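Local coordinates for protein phospholipase A1 (Streptomyces albidoflavus, PDB 4HYQ) that hydrolyses the sn-1 ester bond of glycerophospholipids, releasing a fatty acid and a 2-acyl lysophospholipid, at residues T108-V113 against N165-L170; G67-S72 against S126-K131; G187-A192 against G226-V231; G119-V124 against S173-R178. All coordinates share one frame; numbering follows the deposited sequence.

Contacts 1, 2 and 4 lie on one side of the central parallel sheet of this SGNH-type alpha/beta/alpha hydrolase; contact 3 lies on the other. Contacts 1 and 4 follow each other down helix 158-181, which meets helix 99-115 in contact 1 and helix 117-131 in contact 4. Their centres are about 14 Å apart and they touch, Phe112 CZ standing 3.5 Å from Arg120 NH1. Contact 2 lies about 17 Å from contact 4, centre to centre, and joins the end of helix 117-131 to the loop entering strand 73-79. Contact 3 is about 20 Å from contact 1 and 19 Å from contact 4 between centres, and joins the end of strand 185-187 to helix 221-235.

Contact 1: residues T108-V113 against N165-L170; sequences TAKAFV and NGAADL
The backbone O of Lys110 has the CD2 methyl of Leu170 packed against it at 3.4 Å, a polar atom met across the interface by carbon alone. This is a parallel helix pair on one layer of the alpha/beta/alpha fold: the short segments of helices 99-115 and 158-181 run only 6° from parallel, their axes 9.9 Å apart. No hydrogen bond joins them, and carbon contacts do the work. Lys110 contributes its aliphatic stem. CB lies 3.6 Å from Leu170 CD2, CG rests against Ala167 CB at 4.0 Å, and the chain then bends at chi3 (74°), which brings CE within 4.0 Å of the same CD2 methyl. The Lys110 and Leu170 side chains cross obliquely. Leu170 reaches this place with CG anti to its backbone N (chi1 180°), a direction that carries the branch point toward helix 99-115. Farther along that helix, Val113 slides past Leu170 in the opposite direction. Phe87 of helix 87-96 touches Val113 and Ala167 as well as Ala109, so a third helix packs against both partners. Val113 CG1 meets Leu170 twice, at the branch carbon CG, 3.8 Å away, and at the backbone O, 3.9 Å away.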
loop_
_atom_site.group_PDB
_atom_site.type_symbol
_atom_site.label_atom_id
_atom_site.label_comp_id
_atom_site.label_asym_id
_atom_site.label_seq_id
_atom_site.Cartn_x
_atom_site.Cartn_y
_atom_site.Cartn_z
ATOM N N THR A 108 -7.058 1.225 18.712
ATOM C CA THR A 108 -5.871 1.998 19.031
ATOM C C THR A 108 -5.226 2.456 17.718
ATOM O O THR A 108 -4.734 3.584 17.621
ATOM C CB THR A 108 -4.857 1.169 19.854
ATOM O OG1 THR A 108 -5.388 0.930 21.160
ATOM C CG2 THR A 108 -3.545 1.908 19.987
ATOM N N ALA A 109 -5.247 1.584 16.708
ATOM C CA ALA A 109 -4.679 1.919 15.405
ATOM C C ALA A 109 -5.501 3.034 14.747
ATOM O O ALA A 109 -4.941 3.990 14.200
ATOM C CB ALA A 109 -4.663 0.682 14.494
ATOM N N LYS A 110 -6.827 2.914 14.808
ATOM C CA LYS A 110 -7.692 3.932 14.212
ATOM C C LYS A 110 -7.467 5.288 14.868
ATOM O O LYS A 110 -7.513 6.317 14.188
ATOM C CB LYS A 110 -9.158 3.521 14.324
ATOM C CG LYS A 110 -9.478 2.277 13.502
ATOM C CD LYS A 110 -10.893 1.798 13.711
ATOM C CE LYS A 110 -11.893 2.705 13.016
ATOM N NZ LYS A 110 -13.276 2.209 13.233
ATOM N N ALA A 111 -7.208 5.303 16.176
ATOM C CA ALA A 111 -6.986 6.574 16.863
ATOM C C ALA A 111 -5.711 7.234 16.352
ATOM O O ALA A 111 -5.651 8.454 16.225
ATOM C CB ALA A 111 -6.898 6.364 18.377
ATOM N N PHE A 112 -4.697 6.423 16.064
ATOM C CA PHE A 112 -3.419 6.920 15.551
ATOM C C PHE A 112 -3.625 7.460 14.141
ATOM O O PHE A 112 -3.071 8.496 13.771
ATOM C CB PHE A 112 -2.389 5.784 15.518
ATOM C CG PHE A 112 -1.089 6.155 14.854
ATOM C CD1 PHE A 112 -0.005 6.589 15.609
ATOM C CD2 PHE A 112 -0.949 6.065 13.468
ATOM C CE1 PHE A 112 1.203 6.936 14.992
ATOM C CE2 PHE A 112 0.248 6.410 12.843
ATOM C CZ PHE A 112 1.332 6.844 13.611
ATOM N N VAL A 113 -4.424 6.746 13.356
ATOM C CA VAL A 113 -4.705 7.139 11.981
ATOM C C VAL A 113 -5.360 8.512 11.916
ATOM O O VAL A 113 -5.026 9.314 11.048
ATOM C CB VAL A 113 -5.616 6.104 11.280
ATOM C CG1 VAL A 113 -6.203 6.690 9.991
ATOM C CG2 VAL A 113 -4.814 4.839 10.962
ATOM N N ASN A 165 -11.884 -3.985 8.195
ATOM C CA ASN A 165 -12.304 -3.260 7.001
ATOM C C ASN A 165 -12.563 -1.800 7.353
ATOM O O ASN A 165 -12.262 -0.892 6.569
ATOM C CB ASN A 165 -13.572 -3.878 6.425
ATOM C CG ASN A 165 -13.285 -5.046 5.504
ATOM O OD1 ASN A 165 -12.125 -5.388 5.247
ATOM N ND2 ASN A 165 -14.346 -5.666 4.992
ATOM N N GLY A 166 -13.122 -1.581 8.538
ATOM C CA GLY A 166 -13.414 -0.231 8.978
ATOM C C GLY A 166 -12.144 0.574 9.143
ATOM O O GLY A 166 -12.109 1.769 8.847
ATOM N N ALA A 167 -11.095 -0.086 9.633
ATOM C CA ALA A 167 -9.804 0.561 9.815
ATOM C C ALA A 167 -9.222 0.941 8.449
ATOM O O ALA A 167 -8.659 2.028 8.284
ATOM C CB ALA A 167 -8.848 -0.375 10.555
ATOM N N ALA A 168 -9.352 0.051 7.465
ATOM C CA ALA A 168 -8.847 0.360 6.131
ATOM C C ALA A 168 -9.585 1.573 5.580
ATOM O O ALA A 168 -8.972 2.471 5.000
ATOM C CB ALA A 168 -9.030 -0.834 5.191
ATOM N N ASP A 169 -10.904 1.596 5.761
ATOM C CA ASP A 169 -11.708 2.721 5.274
ATOM C C ASP A 169 -11.215 4.043 5.849
ATOM O O ASP A 169 -11.057 5.030 5.117
ATOM C CB ASP A 169 -13.185 2.525 5.631
ATOM C CG ASP A 169 -13.847 1.440 4.805
ATOM O OD1 ASP A 169 -13.263 0.994 3.797
ATOM O OD2 ASP A 169 -14.975 1.037 5.154
ATOM N N LEU A 170 -10.958 4.060 7.153
ATOM C CA LEU A 170 -10.483 5.268 7.822
ATOM C C LEU A 170 -9.100 5.667 7.312
ATOM O O LEU A 170 -8.826 6.851 7.076
ATOM C CB LEU A 170 -10.437 5.057 9.341
ATOM C CG LEU A 170 -9.945 6.239 10.178
ATOM C CD1 LEU A 170 -10.989 7.356 10.137
ATOM C CD2 LEU A 170 -9.696 5.801 11.618
#

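Contact 2: residues G67-S72 against S126-K131; sequences GPLNSS and SQVRAK
The ammonium group of Lys131 is held by the backbone of the 67-72 loop: NZ donates to Leu69 O at 2.6 Å and to Gly67 O at 2.9 Å. The two carbonyls receive it differently. NZ lies in the plane of the Leu69 carbonyl but well above that of Gly67, 54° out of it. Met66 O, one residue before the loop segment, is a third acceptor for the same nitrogen. The lysine stem is nearly straight through CE and turns only at the last torsion (chi4 -63°), which swings NZ in among the carbonyls. On the way it runs beside Leu69, with CB 3.9 Å from Leu69 CB and CG 3.4 Å from Leu69 O. The leucine side chain continues toward the helix, where its CD1 rests 4.0 Å from Val128 CA and 4.2 Å from Val128 CG1. The Lys131 carbonyl also meets this loop, its O 3.2 Å from Asn70 CA. Strand 4-9 packs on both apolar partners: Val6 touches Leu69 and Leu8 touches Val128. Beyond Leu69 the loop is shaped by an Asx turn, Asn70 OD1 accepting from Ser72 N at 2.7 Å, and it leads into strand 73-79 of the alpha/beta/alpha core. Three carbonyl acceptors, those of Met66, Gly67 and Leu69, are consistent with a protonated amine, which would tie the loop to the last residue of helix 117-131.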
loop_
_atom_site.group_PDB
_atom_site.type_symbol
_atom_site.label_atom_id
_atom_site.label_comp_id
_atom_site.label_asym_id
_atom_site.label_seq_id
_atom_site.Cartn_x
_atom_site.Cartn_y
_atom_site.Cartn_z
ATOM N N GLY A 67 16.232 10.172 -2.471
ATOM C CA GLY A 67 17.350 10.430 -3.366
ATOM C C GLY A 67 17.109 10.570 -4.862
ATOM O O GLY A 67 17.608 11.529 -5.470
ATOM N N PRO A 68 16.363 9.648 -5.498
ATOM C CA PRO A 68 16.124 9.745 -6.942
ATOM C C PRO A 68 15.206 10.868 -7.417
ATOM O O PRO A 68 15.123 11.113 -8.611
ATOM C CB PRO A 68 15.557 8.376 -7.329
ATOM C CG PRO A 68 15.576 7.540 -6.071
ATOM C CD PRO A 68 15.716 8.467 -4.901
ATOM N N LEU A 69 14.531 11.545 -6.500
ATOM C CA LEU A 69 13.623 12.622 -6.897
ATOM C C LEU A 69 14.428 13.848 -7.288
ATOM O O LEU A 69 15.355 14.232 -6.575
ATOM C CB LEU A 69 12.698 13.006 -5.739
ATOM C CG LEU A 69 11.754 11.928 -5.213
ATOM C CD1 LEU A 69 11.062 12.427 -3.962
ATOM C CD2 LEU A 69 10.749 11.565 -6.280
ATOM N N ASN A 70 14.080 14.461 -8.413
ATOM C CA ASN A 70 14.775 15.670 -8.833
ATOM C C ASN A 70 13.901 16.450 -9.796
ATOM O O ASN A 70 12.745 16.082 -10.038
ATOM C CB ASN A 70 16.146 15.350 -9.460
ATOM C CG ASN A 70 16.059 14.374 -10.620
ATOM O OD1 ASN A 70 15.419 14.641 -11.633
ATOM N ND2 ASN A 70 16.720 13.229 -10.474
ATOM N N SER A 71 14.449 17.530 -10.341
ATOM C CA SER A 71 13.692 18.375 -11.254
ATOM C C SER A 71 13.284 17.687 -12.552
ATOM O O SER A 71 12.390 18.167 -13.256
ATOM C CB SER A 71 14.484 19.650 -11.556
ATOM O OG SER A 71 15.672 19.360 -12.265
ATOM N N SER A 72 13.917 16.564 -12.884
ATOM C CA SER A 72 13.556 15.865 -14.110
ATOM C C SER A 72 12.524 14.760 -13.873
ATOM O O SER A 72 12.088 14.103 -14.814
ATOM C CB SER A 72 14.797 15.271 -14.785
ATOM O OG SER A 72 15.370 14.262 -13.972
ATOM N N SER A 126 4.911 16.813 1.428
ATOM C CA SER A 126 5.551 18.102 1.177
ATOM C C SER A 126 6.996 17.965 0.717
ATOM O O SER A 126 7.436 18.694 -0.174
ATOM C CB SER A 126 5.486 18.975 2.421
ATOM O OG SER A 126 4.155 19.429 2.614
ATOM N N GLN A 127 7.738 17.035 1.315
ATOM C CA GLN A 127 9.131 16.835 0.924
ATOM C C GLN A 127 9.254 16.232 -0.469
ATOM O O GLN A 127 10.203 16.516 -1.185
ATOM C CB GLN A 127 9.863 15.953 1.945
ATOM C CG GLN A 127 10.112 16.626 3.284
ATOM C CD GLN A 127 10.937 17.907 3.164
ATOM O OE1 GLN A 127 11.955 17.954 2.459
ATOM N NE2 GLN A 127 10.501 18.952 3.863
ATOM N N VAL A 128 8.308 15.379 -0.851
ATOM C CA VAL A 128 8.342 14.791 -2.183
ATOM C C VAL A 128 8.227 15.928 -3.207
ATOM O O VAL A 128 8.982 15.983 -4.175
ATOM C CB VAL A 128 7.174 13.799 -2.391
ATOM C CG1 VAL A 128 6.994 13.494 -3.865
ATOM C CG2 VAL A 128 7.455 12.507 -1.617
ATOM N N ARG A 129 7.266 16.822 -2.981
ATOM C CA ARG A 129 7.042 17.956 -3.881
ATOM C C ARG A 129 8.242 18.896 -3.908
ATOM O O ARG A 129 8.597 19.441 -4.960
ATOM C CB ARG A 129 5.788 18.737 -3.449
ATOM C CG ARG A 129 5.545 20.013 -4.260
ATOM C CD ARG A 129 5.489 19.674 -5.739
ATOM N NE ARG A 129 4.239 19.012 -6.127
ATOM C CZ ARG A 129 4.162 18.063 -7.054
ATOM N NH1 ARG A 129 5.258 17.636 -7.678
ATOM N NH2 ARG A 129 2.974 17.578 -7.414
ATOM N N ALA A 130 8.882 19.085 -2.761
ATOM C CA ALA A 130 10.037 19.974 -2.710
ATOM C C ALA A 130 11.186 19.465 -3.569
ATOM O O ALA A 130 11.881 20.243 -4.228
ATOM C CB ALA A 130 10.496 20.150 -1.280
ATOM N N LYS A 131 11.385 18.151 -3.587
ATOM C CA LYS A 131 12.475 17.567 -4.357
ATOM C C LYS A 131 12.143 17.300 -5.826
ATOM O O LYS A 131 13.034 17.259 -6.676
ATOM C CB LYS A 131 12.936 16.273 -3.668
ATOM C CG LYS A 131 14.412 15.989 -3.842
ATOM C CD LYS A 131 14.891 14.998 -2.795
ATOM C CE LYS A 131 16.364 14.683 -2.978
ATOM N NZ LYS A 131 16.634 14.033 -4.273
#

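Contact 3: residues G187-A192 against G226-V231; sequences GDIAAA and GGYLPV
Gly187, the last residue of strand 185-187, presents its bare CA to Val231 CG1, which stands anti to its own backbone N (chi1 169°) and comes within 3.4 Å of that CA; with no side chain in between, the methyl rests directly on the backbone. Asp188 turns its own side chain away from helix 221-235. It is the centre of an inverse gamma turn, closed by a weak bond from Ile189 N to Gly187 O, and it N-caps the short helix 189-192: OD1 accepts from Ala191 N at 2.9 Å, the donor lying above the carboxylate plane. Ile189 then does most of the packing. Its CD1 stands over one face of the Tyr228 ring in a CH-pi contact, 3.6 Å from the centroid and 16° off the ring normal, near the middle of the face but shifted toward CD2. CG2 sits over the hydroxyl end, 3.7 Å from Tyr228 OH, and the side chains cross at about a right angle. This places the edge strand of the five-stranded parallel sheet, and the turn after it, against the C-terminal helix of the SGNH fold. Leu140 of the neighbouring strand 136-140 touches Ile189, Tyr228 and Val231 together, and the Tyr35 ring meets that of Tyr228 with nearly parallel planes. Ile189 CD1 also reaches Val231 CG2 at 3.8 Å. One turn on, Ala192 CB closes on the same CG2 methyl at 3.7 Å and lies 4.1 Å from Gly227 O, in the stretch where helix 221-235 widens into a pi-type turn.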
loop_
_atom_site.group_PDB
_atom_site.type_symbol
_atom_site.label_atom_id
_atom_site.label_comp_id
_atom_site.label_asym_id
_atom_site.label_seq_id
_atom_site.Cartn_x
_atom_site.Cartn_y
_atom_site.Cartn_z
ATOM N N GLY A 187 -5.277 7.053 -5.786
ATOM C CA GLY A 187 -5.609 5.820 -6.486
ATOM C C GLY A 187 -6.538 4.994 -5.609
ATOM O O GLY A 187 -6.135 4.538 -4.542
ATOM N N ASP A 188 -7.776 4.790 -6.055
ATOM C CA ASP A 188 -8.747 4.055 -5.250
ATOM C C ASP A 188 -8.606 2.546 -5.389
ATOM O O ASP A 188 -9.335 1.905 -6.135
ATOM C CB ASP A 188 -10.171 4.478 -5.636
ATOM C CG ASP A 188 -11.199 4.092 -4.588
ATOM O OD1 ASP A 188 -10.929 3.173 -3.777
ATOM O OD2 ASP A 188 -12.292 4.705 -4.579
ATOM N N ILE A 189 -7.655 1.987 -4.656
ATOM C CA ILE A 189 -7.390 0.554 -4.687
ATOM C C ILE A 189 -8.545 -0.246 -4.062
ATOM O O ILE A 189 -8.860 -1.336 -4.525
ATOM C CB ILE A 189 -6.053 0.281 -3.954
ATOM C CG1 ILE A 189 -4.899 0.838 -4.804
ATOM C CG2 ILE A 189 -5.866 -1.210 -3.663
ATOM C CD1 ILE A 189 -4.703 0.155 -6.150
ATOM N N ALA A 190 -9.182 0.304 -3.031
ATOM C CA ALA A 190 -10.302 -0.371 -2.380
ATOM C C ALA A 190 -11.405 -0.609 -3.406
ATOM O O ALA A 190 -12.005 -1.681 -3.456
ATOM C CB ALA A 190 -10.827 0.476 -1.225
ATOM N N ALA A 191 -11.657 0.392 -4.247
ATOM C CA ALA A 191 -12.681 0.253 -5.268
ATOM C C ALA A 191 -12.259 -0.807 -6.283
ATOM O O ALA A 191 -13.041 -1.685 -6.643
ATOM C CB ALA A 191 -12.912 1.595 -5.961
ATOM N N ALA A 192 -11.009 -0.740 -6.730
ATOM C CA ALA A 192 -10.501 -1.698 -7.707
ATOM C C ALA A 192 -10.510 -3.136 -7.193
ATOM O O ALA A 192 -10.680 -4.074 -7.977
ATOM C CB ALA A 192 -9.073 -1.312 -8.132
ATOM N N GLY A 226 -3.834 -6.630 -12.185
ATOM C CA GLY A 226 -5.237 -6.366 -12.468
ATOM C C GLY A 226 -5.867 -5.289 -11.617
ATOM O O GLY A 226 -6.891 -4.698 -11.999
ATOM N N GLY A 227 -5.264 -5.028 -10.458
ATOM C CA GLY A 227 -5.792 -4.022 -9.556
ATOM C C GLY A 227 -4.923 -2.781 -9.455
ATOM O O GLY A 227 -5.350 -1.690 -9.822
ATOM N N TYR A 228 -3.694 -2.928 -8.969
ATOM C CA TYR A 228 -2.834 -1.755 -8.835
ATOM C C TYR A 228 -2.429 -1.111 -10.150
ATOM O O TYR A 228 -2.502 0.110 -10.288
ATOM C CB TYR A 228 -1.558 -2.081 -8.039
ATOM C CG TYR A 228 -1.756 -2.060 -6.548
ATOM C CD1 TYR A 228 -2.343 -3.140 -5.892
ATOM C CD2 TYR A 228 -1.406 -0.936 -5.795
ATOM C CE1 TYR A 228 -2.578 -3.102 -4.526
ATOM C CE2 TYR A 228 -1.640 -0.891 -4.428
ATOM C CZ TYR A 228 -2.227 -1.982 -3.806
ATOM O OH TYR A 228 -2.462 -1.947 -2.458
ATOM N N LEU A 229 -2.005 -1.915 -11.119
ATOM C CA LEU A 229 -1.555 -1.331 -12.378
ATOM C C LEU A 229 -2.614 -0.478 -13.096
ATOM O O LEU A 229 -2.327 0.646 -13.520
ATOM C CB LEU A 229 -1.020 -2.423 -13.304
ATOM C CG LEU A 229 -0.491 -1.896 -14.643
ATOM C CD1 LEU A 229 0.649 -0.901 -14.426
ATOM C CD2 LEU A 229 -0.036 -3.082 -15.489
ATOM N N PRO A 230 -3.851 -0.989 -13.230
ATOM C CA PRO A 230 -4.871 -0.181 -13.912
ATOM C C PRO A 230 -5.149 1.127 -13.174
ATOM O O PRO A 230 -5.402 2.157 -13.800
ATOM C CB PRO A 230 -6.083 -1.110 -13.952
ATOM C CG PRO A 230 -5.449 -2.483 -14.027
ATOM C CD PRO A 230 -4.341 -2.358 -12.990
ATOM N N VAL A 231 -5.078 1.094 -11.846
ATOM C CA VAL A 231 -5.303 2.302 -11.055
ATOM C C VAL A 231 -4.182 3.306 -11.363
ATOM O O VAL A 231 -4.458 4.481 -11.620
ATOM C CB VAL A 231 -5.364 1.969 -9.542
ATOM C CG1 VAL A 231 -5.324 3.246 -8.701
ATOM C CG2 VAL A 231 -6.652 1.188 -9.251
#

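Contact 4: residues G119-V124 against S173-R178; sequences GRLDSV and SVISKR
Asp122 and Arg178 form a salt bridge between helices 117-131 and 158-181, two helices of one outer layer of the alpha/beta/alpha sandwich. Their short segments lie 10.3 Å apart at the axes, with a crossing angle of -38°. The ionic part is a single bond, NH1 of Arg178 donating to OD1 of Asp122 at 2.8 Å, nearly straight at 163°. OD1 receives it on its syn lone pair and lies in the guanidinium plane, at the edge, while the carboxylate itself is turned 85° to that plane. One amino group and one oxygen therefore meet rather than a flat two-pronged pair, and Asp122 OD2 stays 3.3 Å from the same NH1. In Arg178, chi1 sets CG 3.2 Å from Asp122 OD1, and the bends at chi2 and chi3 then place CD and NE. The same oxygen also accepts from His182 NE2, so two donors share it; they would be expected to favour the charged carboxylate. Asp181 OD2 makes a long, weak ion pair with NH1.

The apolar part lies alongside, around Leu121. Its CB packs on Arg178 CG at 3.9 Å, the aliphatic stem of the arginine thus bridging the polar and apolar parts of the interface. Tyr125 of helix 117-131 touches both Ile175 and Arg178 from the next turn. Farther out on the leucine, the CD1 methyl meets Val174 CG1 and Ile175 CG1, each 4.0 Å away.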
loop_
_atom_site.group_PDB
_atom_site.type_symbol
_atom_site.label_atom_id
_atom_site.label_comp_id
_atom_site.label_asym_id
_atom_site.label_seq_id
_atom_site.Cartn_x
_atom_site.Cartn_y
_atom_site.Cartn_z
ATOM N N GLY A 119 -0.284 14.272 10.058
ATOM C CA GLY A 119 0.916 15.099 10.117
ATOM C C GLY A 119 2.126 14.462 9.463
ATOM O O GLY A 119 2.916 15.145 8.795
ATOM N N ARG A 120 2.284 13.153 9.652
ATOM C CA ARG A 120 3.408 12.445 9.054
ATOM C C ARG A 120 3.255 12.391 7.545
ATOM O O ARG A 120 4.236 12.540 6.824
ATOM C CB ARG A 120 3.516 11.031 9.611
ATOM C CG ARG A 120 3.704 11.004 11.107
ATOM C CD ARG A 120 4.132 9.629 11.547
ATOM N NE ARG A 120 4.332 9.546 12.987
ATOM C CZ ARG A 120 4.637 8.420 13.618
ATOM N NH1 ARG A 120 4.778 7.292 12.926
ATOM N NH2 ARG A 120 4.792 8.416 14.937
ATOM N N LEU A 121 2.034 12.158 7.070
ATOM C CA LEU A 121 1.794 12.124 5.631
ATOM C C LEU A 121 2.069 13.511 5.033
ATOM O O LEU A 121 2.662 13.618 3.961
ATOM C CB LEU A 121 0.353 11.697 5.322
ATOM C CG LEU A 121 -0.048 10.251 5.640
ATOM C CD1 LEU A 121 -1.493 10.037 5.256
ATOM C CD2 LEU A 121 0.824 9.278 4.839
ATOM N N ASP A 122 1.646 14.576 5.717
ATOM C CA ASP A 122 1.916 15.921 5.189
ATOM C C ASP A 122 3.419 16.136 5.031
ATOM O O ASP A 122 3.872 16.709 4.036
ATOM C CB ASP A 122 1.359 17.018 6.109
ATOM C CG ASP A 122 -0.095 17.340 5.828
ATOM O OD1 ASP A 122 -0.536 17.187 4.667
ATOM O OD2 ASP A 122 -0.800 17.766 6.771
ATOM N N SER A 123 4.186 15.689 6.025
ATOM C CA SER A 123 5.636 15.817 5.995
ATOM C C SER A 123 6.234 15.081 4.786
ATOM O O SER A 123 7.097 15.609 4.080
ATOM C CB SER A 123 6.220 15.271 7.303
ATOM O OG SER A 123 7.633 15.317 7.294
ATOM N N VAL A 124 5.786 13.854 4.541
ATOM C CA VAL A 124 6.300 13.104 3.404
ATOM C C VAL A 124 5.852 13.745 2.089
ATOM O O VAL A 124 6.664 13.954 1.185
ATOM C CB VAL A 124 5.800 11.626 3.417
ATOM C CG1 VAL A 124 6.226 10.911 2.146
ATOM C CG2 VAL A 124 6.375 10.909 4.628
ATOM N N SER A 173 -9.413 7.082 3.922
ATOM C CA SER A 173 -10.060 8.392 3.978
ATOM C C SER A 173 -9.012 9.461 4.292
ATOM O O SER A 173 -8.967 10.515 3.646
ATOM C CB SER A 173 -11.161 8.389 5.048
ATOM O OG SER A 173 -11.705 9.684 5.198
ATOM N N VAL A 174 -8.153 9.183 5.270
ATOM C CA VAL A 174 -7.104 10.124 5.657
ATOM C C VAL A 174 -6.134 10.341 4.501
ATOM O O VAL A 174 -5.735 11.477 4.209
ATOM C CB VAL A 174 -6.309 9.616 6.881
ATOM C CG1 VAL A 174 -5.030 10.430 7.055
ATOM C CG2 VAL A 174 -7.159 9.742 8.141
ATOM N N ILE A 175 -5.744 9.254 3.843
ATOM C CA ILE A 175 -4.817 9.357 2.722
ATOM C C ILE A 175 -5.426 10.149 1.563
ATOM O O ILE A 175 -4.783 11.037 1.000
ATOM C CB ILE A 175 -4.412 7.958 2.204
ATOM C CG1 ILE A 175 -3.526 7.272 3.246
ATOM C CG2 ILE A 175 -3.699 8.082 0.848
ATOM C CD1 ILE A 175 -3.341 5.759 3.006
ATOM N N SER A 176 -6.664 9.836 1.207
ATOM C CA SER A 176 -7.297 10.529 0.087
ATOM C C SER A 176 -7.401 12.030 0.347
ATOM O O SER A 176 -7.160 12.839 -0.555
ATOM C CB SER A 176 -8.685 9.951 -0.194
ATOM O OG SER A 176 -9.513 10.018 0.958
ATOM N N LYS A 177 -7.741 12.399 1.576
ATOM C CA LYS A 177 -7.859 13.810 1.915
ATOM C C LYS A 177 -6.501 14.494 1.887
ATOM O O LYS A 177 -6.377 15.608 1.378
ATOM C CB LYS A 177 -8.516 13.971 3.283
ATOM C CG LYS A 177 -9.980 13.577 3.276
ATOM C CD LYS A 177 -10.578 13.580 4.675
ATOM C CE LYS A 177 -12.072 13.288 4.626
ATOM N NZ LYS A 177 -12.673 13.335 5.985
ATOM N N ARG A 178 -5.476 13.835 2.422
ATOM C CA ARG A 178 -4.156 14.444 2.413
ATOM C C ARG A 178 -3.644 14.587 0.976
ATOM O O ARG A 178 -3.036 15.600 0.625
ATOM C CB ARG A 178 -3.172 13.609 3.244
ATOM C CG ARG A 178 -2.153 14.449 4.007
ATOM C CD ARG A 178 -2.677 14.851 5.401
ATOM N NE ARG A 178 -4.016 15.434 5.363
ATOM C CZ ARG A 178 -4.297 16.687 5.009
ATOM N NH1 ARG A 178 -3.331 17.527 4.655
ATOM N NH2 ARG A 178 -5.560 17.100 5.006
#